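Local coordinates for suppressor of fused family protein (Neisseria gonorrhoeae, PDB 3K5J) that is of unknown function but resembles the N-terminal domain of human Suppressor of fused, and may act by binding other proteins, at residues P107-S112 against L171-A176; T7-L12 against H19-F24. All blocks are in the same frame, centred on the assembly; numbering follows the deposited sequence.

Contact 1 (P107-S112 against L171-A176)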
# COMPACT_ATOMS: atom_id res chain seq x y z
N PRO A 107 2.48 -2.25 -14.17
CA PRO A 107 2.52 -0.92 -13.59
C PRO A 107 1.47 -0.74 -12.51
O PRO A 107 0.34 -1.23 -12.64
CB PRO A 107 2.26 -0.02 -14.77
CG PRO A 107 2.74 -0.83 -15.94
CD PRO A 107 2.30 -2.21 -15.63
N TRP A 108 1.79 0.03 -11.48
CA TRP A 108 0.84 0.19 -10.37
C TRP A 108 -0.47 0.84 -10.82
O TRP A 108 -1.52 0.51 -10.31
CB TRP A 108 1.47 0.96 -9.20
CG TRP A 108 1.73 2.40 -9.38
CD1 TRP A 108 2.57 2.99 -10.31
CD2 TRP A 108 1.21 3.48 -8.58
NE1 TRP A 108 2.59 4.35 -10.12
CE2 TRP A 108 1.77 4.68 -9.07
CE3 TRP A 108 0.35 3.55 -7.47
CZ2 TRP A 108 1.46 5.93 -8.51
CZ3 TRP A 108 0.06 4.76 -6.91
CH2 TRP A 108 0.57 5.95 -7.45
N VAL A 109 -0.35 1.81 -11.75
CA VAL A 109 -1.47 2.31 -12.53
C VAL A 109 -0.99 2.30 -14.01
O VAL A 109 0.21 2.50 -14.29
CB VAL A 109 -1.96 3.67 -12.08
CG1 VAL A 109 -2.46 3.65 -10.65
CG2 VAL A 109 -0.90 4.75 -12.20
N GLU A 110 -1.95 2.08 -14.92
CA GLU A 110 -1.67 1.79 -16.35
C GLU A 110 -0.59 2.66 -16.97
O GLU A 110 0.30 2.14 -17.65
CB GLU A 110 -2.95 1.92 -17.23
CG GLU A 110 -2.76 1.51 -18.75
CD GLU A 110 -3.90 2.00 -19.65
OE1 GLU A 110 -4.85 2.67 -19.16
OE2 GLU A 110 -3.83 1.73 -20.87
N GLN A 111 -0.69 3.96 -16.80
CA GLN A 111 0.23 4.84 -17.55
C GLN A 111 1.58 5.09 -16.91
O GLN A 111 2.44 5.73 -17.47
CB GLN A 111 -0.46 6.16 -17.90
CG GLN A 111 -1.62 5.99 -18.89
CD GLN A 111 -1.11 5.65 -20.28
OE1 GLN A 111 -0.25 6.35 -20.83
NE2 GLN A 111 -1.59 4.56 -20.84
N SER A 112 1.77 4.58 -15.71
CA SER A 112 3.07 4.69 -15.04
C SER A 112 4.01 3.60 -15.53
O SER A 112 3.57 2.54 -16.00
CB SER A 112 2.89 4.53 -13.51
OG SER A 112 4.04 4.85 -12.76
N LEU A 171 2.69 10.94 -5.69
CA LEU A 171 1.49 11.00 -6.50
C LEU A 171 1.72 11.22 -7.97
O LEU A 171 0.79 11.14 -8.73
CB LEU A 171 0.50 12.03 -5.96
CG LEU A 171 0.04 11.79 -4.53
CD1 LEU A 171 -0.83 13.00 -4.07
CD2 LEU A 171 -0.70 10.49 -4.39
N ASP A 172 2.98 11.46 -8.35
CA ASP A 172 3.33 11.71 -9.74
C ASP A 172 3.72 10.37 -10.38
O ASP A 172 4.75 9.81 -10.02
CB ASP A 172 4.49 12.72 -9.77
CG ASP A 172 5.01 12.97 -11.16
OD1 ASP A 172 4.42 12.47 -12.13
OD2 ASP A 172 6.01 13.77 -11.24
N ILE A 173 2.89 9.90 -11.30
CA ILE A 173 3.10 8.64 -11.98
C ILE A 173 4.36 8.60 -12.87
O ILE A 173 4.81 7.51 -13.27
CB ILE A 173 1.89 8.13 -12.78
CG1 ILE A 173 1.59 9.03 -13.99
CG2 ILE A 173 0.65 8.03 -11.88
CD1 ILE A 173 0.57 8.46 -14.96
N ASN A 174 4.92 9.78 -13.13
CA ASN A 174 6.13 9.95 -13.94
C ASN A 174 7.22 10.72 -13.18
O ASN A 174 8.06 11.38 -13.80
CB ASN A 174 5.79 10.66 -15.27
CG ASN A 174 6.98 10.70 -16.24
OD1 ASN A 174 7.61 9.67 -16.45
ND2 ASN A 174 7.25 11.87 -16.86
N ARG A 175 7.26 10.65 -11.85
CA ARG A 175 8.32 11.36 -11.15
C ARG A 175 9.69 10.86 -11.61
O ARG A 175 9.84 9.70 -11.98
CB ARG A 175 8.22 11.24 -9.64
CG ARG A 175 8.46 9.87 -9.06
CD ARG A 175 8.70 9.96 -7.54
NE ARG A 175 8.87 8.65 -6.93
CZ ARG A 175 10.02 7.97 -6.88
NH1 ARG A 175 11.17 8.45 -7.39
NH2 ARG A 175 10.03 6.78 -6.30
N ALA A 176 10.70 11.72 -11.51
CA ALA A 176 12.05 11.31 -11.83
C ALA A 176 12.56 10.29 -10.84
O ALA A 176 12.25 10.33 -9.62
CB ALA A 176 12.98 12.50 -11.84
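Three groups bond to S112 OG, one of them weakly. Its hydroxyl donates to I173 O across the contact, OG to O 2.8 Å, lying in the carbonyl plane on a lone pair with a C=O...donor angle of 132°. As acceptor it takes a weak bond from W108, whose NE1 stands 3.1 Å from S112 OG, the oxygen in plane at the edge of the indole, and it also bonds to the backbone N of F114. A chi1 of -169° sets OG anti to the backbone N of S112, between I173 O and W108 NE1. Serine suits the place, being small enough to bridge two loops while donating and accepting through one atom; tryptophan adds a broad ring with an N-H at its edge.

Each loop contains a type I beta turn, V109 to S112 and D172 to R175, and the two meet here. The second also holds an Asx turn, in which N174 N donates to D172 OD1 from above the carboxylate plane.

I173 brings the apolar side of the contact, and isoleucine fits because its two branches divide the work. The side chains of I173 and V109 cross at about a right angle, with I173 CG2 3.6 Å from V109 CG2; the same methyl lies 4.1 Å from W108 CZ2, oblique to the ring. The other arm, with CG1 set between the backbone N and carbonyl carbon (chi1 67°), carries CD1 to within 3.9 Å of Q111 CB. V109 CG2 in turn lies over one face of the indole, offset toward the rim, and V109 also touches E77 and H78 of helix 77-91, while W108 rests on I69 of strand 65-71.

Contact 2 (T7-L12 against H19-F24). With SO4 (sulfate ion), chain C.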
# COMPACT_ATOMS: atom_id res chain seq x y z
N THR A 7 -13.01 -3.38 13.00
CA THR A 7 -11.91 -2.72 13.73
C THR A 7 -11.03 -1.89 12.79
O THR A 7 -10.69 -0.76 13.11
CB THR A 7 -11.06 -3.65 14.63
OG1 THR A 7 -10.14 -4.44 13.86
CG2 THR A 7 -11.98 -4.49 15.56
N VAL A 8 -10.71 -2.43 11.63
CA VAL A 8 -9.92 -1.69 10.64
C VAL A 8 -10.69 -0.46 10.16
O VAL A 8 -10.15 0.66 10.13
CB VAL A 8 -9.48 -2.59 9.47
CG1 VAL A 8 -8.82 -1.78 8.33
CG2 VAL A 8 -8.57 -3.73 9.95
N LEU A 9 -11.94 -0.64 9.78
CA LEU A 9 -12.76 0.48 9.30
C LEU A 9 -12.84 1.59 10.34
O LEU A 9 -12.68 2.76 10.01
CB LEU A 9 -14.16 0.01 8.94
CG LEU A 9 -15.17 1.06 8.46
CD1 LEU A 9 -14.62 1.91 7.32
CD2 LEU A 9 -16.50 0.39 8.14
N SER A 10 -13.05 1.21 11.61
CA SER A 10 -13.13 2.21 12.70
C SER A 10 -11.83 2.96 12.87
O SER A 10 -11.82 4.15 13.10
CB SER A 10 -13.48 1.50 14.00
OG SER A 10 -14.83 1.09 13.96
N HIS A 11 -10.71 2.24 12.74
CA HIS A 11 -9.38 2.83 12.81
C HIS A 11 -9.20 3.88 11.71
O HIS A 11 -8.76 5.01 11.94
CB HIS A 11 -8.32 1.72 12.72
CG HIS A 11 -6.92 2.23 12.74
ND1 HIS A 11 -6.35 2.85 13.83
CD2 HIS A 11 -5.96 2.19 11.78
CE1 HIS A 11 -5.10 3.15 13.54
NE2 HIS A 11 -4.84 2.76 12.30
N LEU A 12 -9.59 3.52 10.49
CA LEU A 12 -9.46 4.44 9.37
C LEU A 12 -10.41 5.63 9.50
O LEU A 12 -10.04 6.75 9.20
CB LEU A 12 -9.69 3.72 8.03
CG LEU A 12 -8.84 2.50 7.72
CD1 LEU A 12 -9.27 1.84 6.42
CD2 LEU A 12 -7.35 2.87 7.75
N HIS A 19 -13.98 12.13 6.28
CA HIS A 19 -14.01 11.55 4.94
C HIS A 19 -14.94 10.35 4.90
O HIS A 19 -15.07 9.63 5.90
CB HIS A 19 -12.59 11.10 4.52
CG HIS A 19 -11.68 12.25 4.18
ND1 HIS A 19 -11.15 13.09 5.15
CD2 HIS A 19 -11.24 12.71 2.99
CE1 HIS A 19 -10.40 14.00 4.56
NE2 HIS A 19 -10.45 13.81 3.26
N ASP A 20 -15.60 10.16 3.76
CA ASP A 20 -16.37 8.97 3.48
C ASP A 20 -15.38 7.83 3.12
O ASP A 20 -14.37 8.08 2.45
CB ASP A 20 -17.35 9.20 2.34
CG ASP A 20 -18.40 10.26 2.69
OD1 ASP A 20 -18.89 10.25 3.86
OD2 ASP A 20 -18.71 11.09 1.81
N ILE A 21 -15.71 6.63 3.56
CA ILE A 21 -14.93 5.43 3.33
C ILE A 21 -15.87 4.35 2.82
O ILE A 21 -16.93 4.07 3.43
CB ILE A 21 -14.20 4.97 4.60
CG1 ILE A 21 -13.34 6.09 5.18
CG2 ILE A 21 -13.41 3.62 4.32
CD1 ILE A 21 -12.60 5.75 6.49
N LYS A 22 -15.51 3.75 1.70
CA LYS A 22 -16.27 2.68 1.05
C LYS A 22 -15.54 1.36 1.23
O LYS A 22 -14.33 1.30 1.07
CB LYS A 22 -16.44 2.94 -0.47
CG LYS A 22 -17.19 1.82 -1.24
CD LYS A 22 -17.50 2.17 -2.70
CE LYS A 22 -18.40 1.15 -3.37
NZ LYS A 22 -18.75 1.52 -4.77
N GLY A 23 -16.27 0.30 1.51
CA GLY A 23 -15.73 -1.04 1.63
C GLY A 23 -16.10 -1.90 0.46
O GLY A 23 -17.22 -1.81 -0.07
N PHE A 24 -15.16 -2.76 0.09
CA PHE A 24 -15.27 -3.72 -1.01
C PHE A 24 -15.06 -5.13 -0.48
O PHE A 24 -14.31 -5.36 0.49
CB PHE A 24 -14.24 -3.44 -2.08
CG PHE A 24 -14.39 -2.08 -2.70
CD1 PHE A 24 -15.28 -1.91 -3.75
CD2 PHE A 24 -13.73 -1.00 -2.23
CE1 PHE A 24 -15.43 -0.68 -4.34
CE2 PHE A 24 -13.90 0.26 -2.84
CZ PHE A 24 -14.75 0.40 -3.85
S SO4 C . -9.99 14.52 8.22
O1 SO4 C . -10.21 15.73 7.40
O2 SO4 C . -8.60 14.05 7.98
O3 SO4 C . -10.17 14.90 9.63
O4 SO4 C . -10.97 13.56 7.78
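I21 reaches from its strand to helix 2-15 with both branches, each meeting a different leucine. Its CG1 arm is fully extended, chi1 -55°, which carries CD1 against the helix backbone, 3.7 Å from L12 C and 3.9 Å from L12 CB. The shorter branch, CG2, turns to L9 and lies 3.7 Å from L9 CD1. In L9 a chi2 of 52° places CD1 beside the isoleucine; the two side chains run antiparallel, passing alongside each other. A beta-branched residue fits a strand and offers two arms here. L9 offers a methyl, while L12 meets I21 with CB and its backbone carbon; the two leucines are three residues apart, about one helical turn, on one side of the helix.

At the start of its segment, H19 ND1 donates to sulfate O4 at 2.7 Å with an N-H...acceptor angle of 150°, the anion lying at the ring edge. The sulfate, probably from the crystallisation liquor, is also bonded by H18 N, while H19 NE2 is bonded to E50 and W16 meets the ring edge-to-face.

Strand 21-24 pairs antiparallel with strand 39-43, whose F41 touches both L9 and L12, and L12 also reaches V55 of strand 52-57, so helix 2-15 packs against this part of the sheet.

How the contacts relate
Contact 2 closes within the first 24 residues, before contact 1 opens with the loop between strands 101-103 and 116-120 and the segment after helix 156-166. Their centres are 26 Å apart and their nearest atoms about 12 Å, with no touch. What joins them is the mixed sheet: contact 2 packs the N-terminal helix 2-15 against strand 21-24, which leads through strands 39-43 and 52-57 to strand 65-71, against which contact 1 rests. One contact is thus local in sequence, the other brings together segments separated by 58 intervening residues. One places the N-terminal helix, the other a loop near the C-terminus, beside different strands of one sheet.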